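Local structure of beta-ketoacyl-[acyl-carrier-protein] synthase FabY (Pseudomonas aeruginosa, 4CW4) at residues A[291-294]-A[295-299]; A[376-380]-A[381-385]. The protein catalyses the condensation of acetyl-CoA with malonyl-ACP to acetoacetyl-ACP, the primer that starts fatty acid synthesis. One frame throughout, in Å; residues are numbered along the deposited sequence.

Contact 1: residues A[291-294]-A[295-299]; sequences YNLQ and KGIDV
Q294 and D298, one helical turn apart, lie alongside each other with their ends turned in a common direction, the amide and carboxylate planes only 11° from parallel. What joins them directly is backbone: the amide N of D298 donates to the carbonyl O of Q294 at 2.9 Å. D298 also folds its carboxylate back over that carbonyl, its CG beside the backbone N (chi1 -74°) and 3.2 Å from Q294 O. The side chains themselves approach no closer than 4.1 Å, between Q294 CG and D298 OD2, and their polar ends are bound outside the helix: Q294 NE2 donates to the carbonyl of V392, D298 OD2 is hydrogen-bonded to Q304 NE2 of the second subunit, and Q294 OE1 accepts from K295 NZ of that subunit.

That last bond recurs with the subunits exchanged, placing this part of helix 288-301 at the homodimer interface. The regular i to i+4 bonding is alpha-helical, in a thiolase-fold helix that starts just after C286, the probable active-site nucleophile; the Y291 side chain lies about 9 Å from that of C286.

K295 closes the preceding turn more loosely, its N reaching Y291 O in a weak bond of 3.3 Å. Its CB lies 3.5 Å from N292 O before the bend at chi2 (80°) carries NZ to Q294 OE1 of the second subunit. On another side of the helix, I297 N donates to L293 O at 2.9 Å, while I297 CD1 comes within 4.3 Å of L293 CG.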
ATOM      1  N   TYR A 291      -2.214  -5.746  -9.624  1.00 10.61           N
ATOM      2  CA  TYR A 291      -2.495  -6.312  -8.317  1.00 10.50           C
ATOM      3  C   TYR A 291      -3.897  -5.929  -7.811  1.00  9.84           C
ATOM      4  O   TYR A 291      -4.643  -6.772  -7.297  1.00 11.47           O
ATOM      5  CB  TYR A 291      -1.430  -5.877  -7.303  1.00  9.86           C
ATOM      6  CG  TYR A 291      -0.053  -6.515  -7.429  1.00 11.35           C
ATOM      7  CD1 TYR A 291       0.559  -6.719  -8.643  1.00 11.85           C
ATOM      8  CD2 TYR A 291       0.646  -6.882  -6.301  1.00 10.87           C
ATOM      9  CE1 TYR A 291       1.820  -7.293  -8.732  1.00 11.80           C
ATOM     10  CE2 TYR A 291       1.904  -7.443  -6.380  1.00 11.52           C
ATOM     11  CZ  TYR A 291       2.483  -7.651  -7.602  1.00 10.73           C
ATOM     12  OH  TYR A 291       3.736  -8.215  -7.709  1.00 11.78           O
ATOM     13  N   ASN A 292      -4.275  -4.668  -7.995  1.00 10.05           N
ATOM     14  CA  ASN A 292      -5.630  -4.242  -7.671  1.00  9.75           C
ATOM     15  C   ASN A 292      -6.637  -4.978  -8.570  1.00 10.67           C
ATOM     16  O   ASN A 292      -7.721  -5.368  -8.133  1.00 11.59           O
ATOM     17  CB  ASN A 292      -5.781  -2.722  -7.857  1.00  9.27           C
ATOM     18  CG  ASN A 292      -5.255  -1.921  -6.685  1.00 10.74           C
ATOM     19  OD1 ASN A 292      -5.250  -2.378  -5.539  1.00 10.85           O
ATOM     20  ND2 ASN A 292      -4.843  -0.696  -6.971  1.00 12.93           N
ATOM     21  N   LEU A 293      -6.285  -5.171  -9.833  1.00 10.21           N
ATOM     22  CA  LEU A 293      -7.198  -5.807 -10.785  1.00 10.59           C
ATOM     23  C   LEU A 293      -7.393  -7.289 -10.424  1.00 10.56           C
ATOM     24  O   LEU A 293      -8.492  -7.810 -10.560  1.00 10.68           O
ATOM     25  CB  LEU A 293      -6.702  -5.646 -12.224  1.00 10.08           C
ATOM     26  CG  LEU A 293      -7.626  -6.117 -13.350  1.00 11.19           C
ATOM     27  CD1 LEU A 293      -8.914  -5.340 -13.327  1.00 12.91           C
ATOM     28  CD2 LEU A 293      -6.951  -5.962 -14.710  1.00 10.72           C
ATOM     29  N   GLN A 294      -6.351  -7.946  -9.917  1.00 10.97           N
ATOM     30  CA  GLN A 294      -6.493  -9.328  -9.494  1.00 11.10           C
ATOM     31  C   GLN A 294      -7.544  -9.433  -8.384  1.00 11.47           C
ATOM     32  O   GLN A 294      -8.413 -10.333  -8.386  1.00 11.15           O
ATOM     33  CB  GLN A 294      -5.166  -9.910  -9.019  1.00 11.47           C
ATOM     34  CG  GLN A 294      -5.253 -11.424  -8.783  1.00 12.28           C
ATOM     35  CD  GLN A 294      -3.996 -11.995  -8.169  1.00 14.15           C
ATOM     36  OE1 GLN A 294      -3.681 -11.702  -7.011  1.00 15.81           O
ATOM     37  NE2 GLN A 294      -3.252 -12.793  -8.942  1.00 13.59           N
ATOM     38  N   LYS A 295      -7.446  -8.533  -7.410  1.00 11.91           N
ATOM     39  CA  LYS A 295      -8.436  -8.484  -6.352  1.00 12.45           C
ATOM     40  C   LYS A 295      -9.837  -8.221  -6.920  1.00 11.58           C
ATOM     41  O   LYS A 295     -10.813  -8.863  -6.510  1.00 11.76           O
ATOM     42  CB  LYS A 295      -8.025  -7.427  -5.327  1.00 12.89           C
ATOM     43  CG  LYS A 295      -8.953  -7.264  -4.138  1.00 13.54           C
ATOM     44  CD  LYS A 295      -8.731  -8.319  -3.085  1.00 13.92           C
ATOM     45  CE  LYS A 295      -9.814  -8.207  -2.022  1.00 14.28           C
ATOM     46  NZ  LYS A 295      -9.647  -9.188  -0.932  1.00 14.82           N
ATOM     47  N   GLY A 296      -9.940  -7.310  -7.878  1.00 10.73           N
ATOM     48  CA  GLY A 296     -11.229  -7.015  -8.477  1.00 10.96           C
ATOM     49  C   GLY A 296     -11.857  -8.204  -9.161  1.00 11.94           C
ATOM     50  O   GLY A 296     -13.054  -8.437  -9.014  1.00 12.56           O
ATOM     51  N   ILE A 297     -11.058  -8.946  -9.922  1.00 11.10           N
ATOM     52  CA  ILE A 297     -11.547 -10.125 -10.616  1.00 12.76           C
ATOM     53  C   ILE A 297     -11.981 -11.148  -9.586  1.00 12.86           C
ATOM     54  O   ILE A 297     -13.040 -11.766  -9.701  1.00 14.16           O
ATOM     55  CB  ILE A 297     -10.437 -10.745 -11.501  1.00 14.82           C
ATOM     56  CG1 ILE A 297     -10.111  -9.829 -12.677  1.00 16.44           C
ATOM     57  CG2 ILE A 297     -10.826 -12.152 -11.984  1.00 16.76           C
ATOM     58  CD1 ILE A 297      -8.773 -10.214 -13.310  1.00 18.23           C
ATOM     59  N   ASP A 298     -11.168 -11.316  -8.559  1.00 12.38           N
ATOM     60  CA  ASP A 298     -11.457 -12.357  -7.588  1.00 14.66           C
ATOM     61  C   ASP A 298     -12.743 -12.091  -6.823  1.00 12.23           C
ATOM     62  O   ASP A 298     -13.490 -13.033  -6.557  1.00 11.74           O
ATOM     63  CB  ASP A 298     -10.288 -12.564  -6.652  1.00 18.30           C
ATOM     64  CG  ASP A 298      -9.137 -13.283  -7.328  1.00 21.79           C
ATOM     65  OD1 ASP A 298      -9.281 -13.723  -8.503  1.00 24.39           O
ATOM     66  OD2 ASP A 298      -8.101 -13.430  -6.672  1.00 22.98           O
ATOM     67  N   VAL A 299     -13.019 -10.839  -6.468  1.00 11.83           N
ATOM     68  CA  VAL A 299     -14.238 -10.550  -5.743  1.00 11.80           C
ATOM     69  C   VAL A 299     -15.465 -10.726  -6.628  1.00 10.98           C
ATOM     70  O   VAL A 299     -16.542 -11.056  -6.108  1.00 12.36           O
ATOM     71  CB  VAL A 299     -14.249  -9.167  -5.055  1.00 13.01           C
ATOM     72  CG1 VAL A 299     -13.132  -9.087  -4.032  1.00 12.91           C
ATOM     73  CG2 VAL A 299     -14.095  -8.047  -6.026  1.00 14.40           C
TER

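Contact 2: residues A[376-380]-A[381-385]; sequences ELALR and LGADI
A378 O is gripped by two amides, one from the last helical residue and one from the loop after it: A383 N donates to it at 3.1 Å with an N-H...O angle of 148°, and L381 N makes a weak, strongly bent bond of 3.3 Å. L381 N has its better acceptor in L377 O, at 3.0 Å, while G382 N reaches back weakly to L379 O. The bond from A383 N to A378 O and the weak one from G382 N to L379 O, with the positive phi of G382 (69°), define a Schellman motif closing helix 375-381. The turn brings the methyl groups of A378 and A383 together, CB to CB 4.1 Å.

Apolar contact also follows the helix. L381 holds CG beside its backbone N (chi1 -61°), which sets its CD1 against CD1 of L377 at 3.9 Å, the two side chains crossing at a slant. The same L377 CD1 lies 3.7 Å above the plane of the R380 guanidinium, over its centre. R380 NH1 donates to the backbone O of N216, which anchors the group beyond the helix.

The outgoing chain is tied to helix 565-590: K574 NZ bonds R380 O, T578 OG1 bonds G382 O, and D384 forms a salt bridge with R579. A378 and A383 pack on V11 and V13 of strand 10-19, so the cap lies between that strand and the long helix as the chain heads into strand 387-394.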
ATOM      1  N   GLU A 376     -24.034 -10.837 -15.266  1.00 13.63           N
ATOM      2  CA  GLU A 376     -25.474 -10.864 -15.062  1.00 14.46           C
ATOM      3  C   GLU A 376     -26.007  -9.460 -14.774  1.00 13.63           C
ATOM      4  O   GLU A 376     -27.029  -9.046 -15.330  1.00 13.52           O
ATOM      5  CB  GLU A 376     -25.798 -11.829 -13.925  1.00 17.78           C
ATOM      6  CG  GLU A 376     -27.264 -12.056 -13.684  1.00 22.97           C
ATOM      7  CD  GLU A 376     -27.480 -13.158 -12.676  1.00 27.95           C
ATOM      8  OE1 GLU A 376     -27.323 -12.902 -11.463  1.00 29.28           O
ATOM      9  OE2 GLU A 376     -27.792 -14.287 -13.105  1.00 31.68           O
ATOM     10  N   LEU A 377     -25.318  -8.722 -13.905  1.00 12.46           N
ATOM     11  CA  LEU A 377     -25.723  -7.360 -13.604  1.00 12.12           C
ATOM     12  C   LEU A 377     -25.589  -6.469 -14.850  1.00 10.96           C
ATOM     13  O   LEU A 377     -26.449  -5.625 -15.117  1.00 11.65           O
ATOM     14  CB  LEU A 377     -24.881  -6.794 -12.446  1.00 11.87           C
ATOM     15  CG  LEU A 377     -25.245  -5.373 -12.027  1.00 12.63           C
ATOM     16  CD1 LEU A 377     -26.663  -5.304 -11.461  1.00 13.59           C
ATOM     17  CD2 LEU A 377     -24.223  -4.809 -11.056  1.00 13.11           C
ATOM     18  N   ALA A 378     -24.499  -6.624 -15.598  1.00 11.10           N
ATOM     19  CA  ALA A 378     -24.311  -5.848 -16.828  1.00 12.00           C
ATOM     20  C   ALA A 378     -25.484  -6.080 -17.785  1.00 12.09           C
ATOM     21  O   ALA A 378     -26.029  -5.145 -18.354  1.00 12.70           O
ATOM     22  CB  ALA A 378     -22.996  -6.207 -17.489  1.00 11.82           C
ATOM     23  N   LEU A 379     -25.870  -7.338 -17.912  1.00 11.87           N
ATOM     24  CA  LEU A 379     -26.979  -7.732 -18.778  1.00 13.42           C
ATOM     25  C   LEU A 379     -28.270  -7.044 -18.326  1.00 13.19           C
ATOM     26  O   LEU A 379     -29.003  -6.462 -19.126  1.00 13.12           O
ATOM     27  CB  LEU A 379     -27.149  -9.259 -18.727  1.00 16.17           C
ATOM     28  CG  LEU A 379     -28.037  -9.900 -19.796  1.00 17.59           C
ATOM     29  CD1 LEU A 379     -27.253 -10.068 -21.110  1.00 18.25           C
ATOM     30  CD2 LEU A 379     -28.598 -11.235 -19.304  1.00 19.07           C
ATOM     31  N   ARG A 380     -28.530  -7.120 -17.024  1.00 12.74           N
ATOM     32  CA  ARG A 380     -29.714  -6.523 -16.427  1.00 13.40           C
ATOM     33  C   ARG A 380     -29.809  -5.009 -16.662  1.00 13.89           C
ATOM     34  O   ARG A 380     -30.890  -4.489 -16.917  1.00 14.29           O
ATOM     35  CB  ARG A 380     -29.762  -6.814 -14.916  1.00 14.91           C
ATOM     36  CG  ARG A 380     -31.100  -6.476 -14.300  1.00 16.30           C
ATOM     37  CD  ARG A 380     -31.060  -6.298 -12.800  1.00 16.48           C
ATOM     38  NE  ARG A 380     -30.329  -7.347 -12.114  1.00 17.42           N
ATOM     39  CZ  ARG A 380     -29.881  -7.237 -10.865  1.00 18.16           C
ATOM     40  NH1 ARG A 380     -30.106  -6.136 -10.161  1.00 18.61           N
ATOM     41  NH2 ARG A 380     -29.206  -8.231 -10.318  1.00 19.87           N
ATOM     42  N   LEU A 381     -28.678  -4.314 -16.586  1.00 12.91           N
ATOM     43  CA  LEU A 381     -28.677  -2.855 -16.619  1.00 12.10           C
ATOM     44  C   LEU A 381     -28.465  -2.288 -18.002  1.00 11.44           C
ATOM     45  O   LEU A 381     -28.561  -1.077 -18.182  1.00 13.30           O
ATOM     46  CB  LEU A 381     -27.585  -2.284 -15.720  1.00 12.53           C
ATOM     47  CG  LEU A 381     -27.686  -2.618 -14.237  1.00 14.50           C
ATOM     48  CD1 LEU A 381     -26.561  -1.914 -13.481  1.00 16.33           C
ATOM     49  CD2 LEU A 381     -29.044  -2.242 -13.679  1.00 17.54           C
ATOM     50  N   GLY A 382     -28.188  -3.141 -18.983  1.00 11.95           N
ATOM     51  CA  GLY A 382     -27.854  -2.635 -20.303  1.00 11.67           C
ATOM     52  C   GLY A 382     -26.488  -1.932 -20.334  1.00 10.76           C
ATOM     53  O   GLY A 382     -26.267  -1.027 -21.158  1.00 11.70           O
ATOM     54  N   ALA A 383     -25.581  -2.318 -19.443  1.00 10.73           N
ATOM     55  CA  ALA A 383     -24.242  -1.726 -19.400  1.00  9.98           C
ATOM     56  C   ALA A 383     -23.470  -2.104 -20.654  1.00 10.69           C
ATOM     57  O   ALA A 383     -23.564  -3.239 -21.148  1.00 11.94           O
ATOM     58  CB  ALA A 383     -23.488  -2.226 -18.189  1.00 10.21           C
ATOM     59  N   ASP A 384     -22.723  -1.152 -21.184  1.00 10.73           N
ATOM     60  CA  ASP A 384     -21.904  -1.424 -22.335  1.00 10.90           C
ATOM     61  C   ASP A 384     -20.751  -2.336 -21.932  1.00 11.32           C
ATOM     62  O   ASP A 384     -20.417  -2.480 -20.753  1.00 13.05           O
ATOM     63  CB  ASP A 384     -21.364  -0.102 -22.939  1.00 11.25           C
ATOM     64  CG  ASP A 384     -21.116  -0.177 -24.441  1.00 12.06           C
ATOM     65  OD1 ASP A 384     -21.095  -1.282 -25.026  1.00 12.79           O
ATOM     66  OD2 ASP A 384     -20.932   0.895 -25.048  1.00 12.37           O
ATOM     67  N   ILE A 385     -20.135  -2.951 -22.932  1.00 11.32           N
ATOM     68  CA  ILE A 385     -19.003  -3.829 -22.709  1.00 12.62           C
ATOM     69  C   ILE A 385     -17.833  -3.366 -23.558  1.00 11.52           C
ATOM     70  O   ILE A 385     -17.898  -3.381 -24.782  1.00 13.19           O
ATOM     71  CB  ILE A 385     -19.370  -5.300 -23.007  1.00 17.40           C
ATOM     72  CG1 ILE A 385     -20.379  -5.792 -21.957  1.00 19.80           C
ATOM     73  CG2 ILE A 385     -18.125  -6.188 -22.981  1.00 18.25           C
ATOM     74  CD1 ILE A 385     -21.036  -7.123 -22.291  1.00 22.86           C
TER

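In the fold
Contact 1 precedes contact 2 along the chain, and both belong to the ketosynthase part of the chain. Their centres are 20 Å apart and their nearest atoms about 11 Å, so they do not touch. Strand 387-394 connects them: it is the strand entered after the 381-385 loop, and it receives side chains of helix 288-301, with I297 on V389 and V392. Strand 307-314, against which N292 and V299 pack, pairs antiparallel with 366-374, the strand that leads into helix 375-381. Contact 1 therefore belongs to the buried interior near the probable active-site cysteine C286 and the dimer interface, whereas contact 2 lies away from the probable catalytic residues and meets no other chain of the assembly.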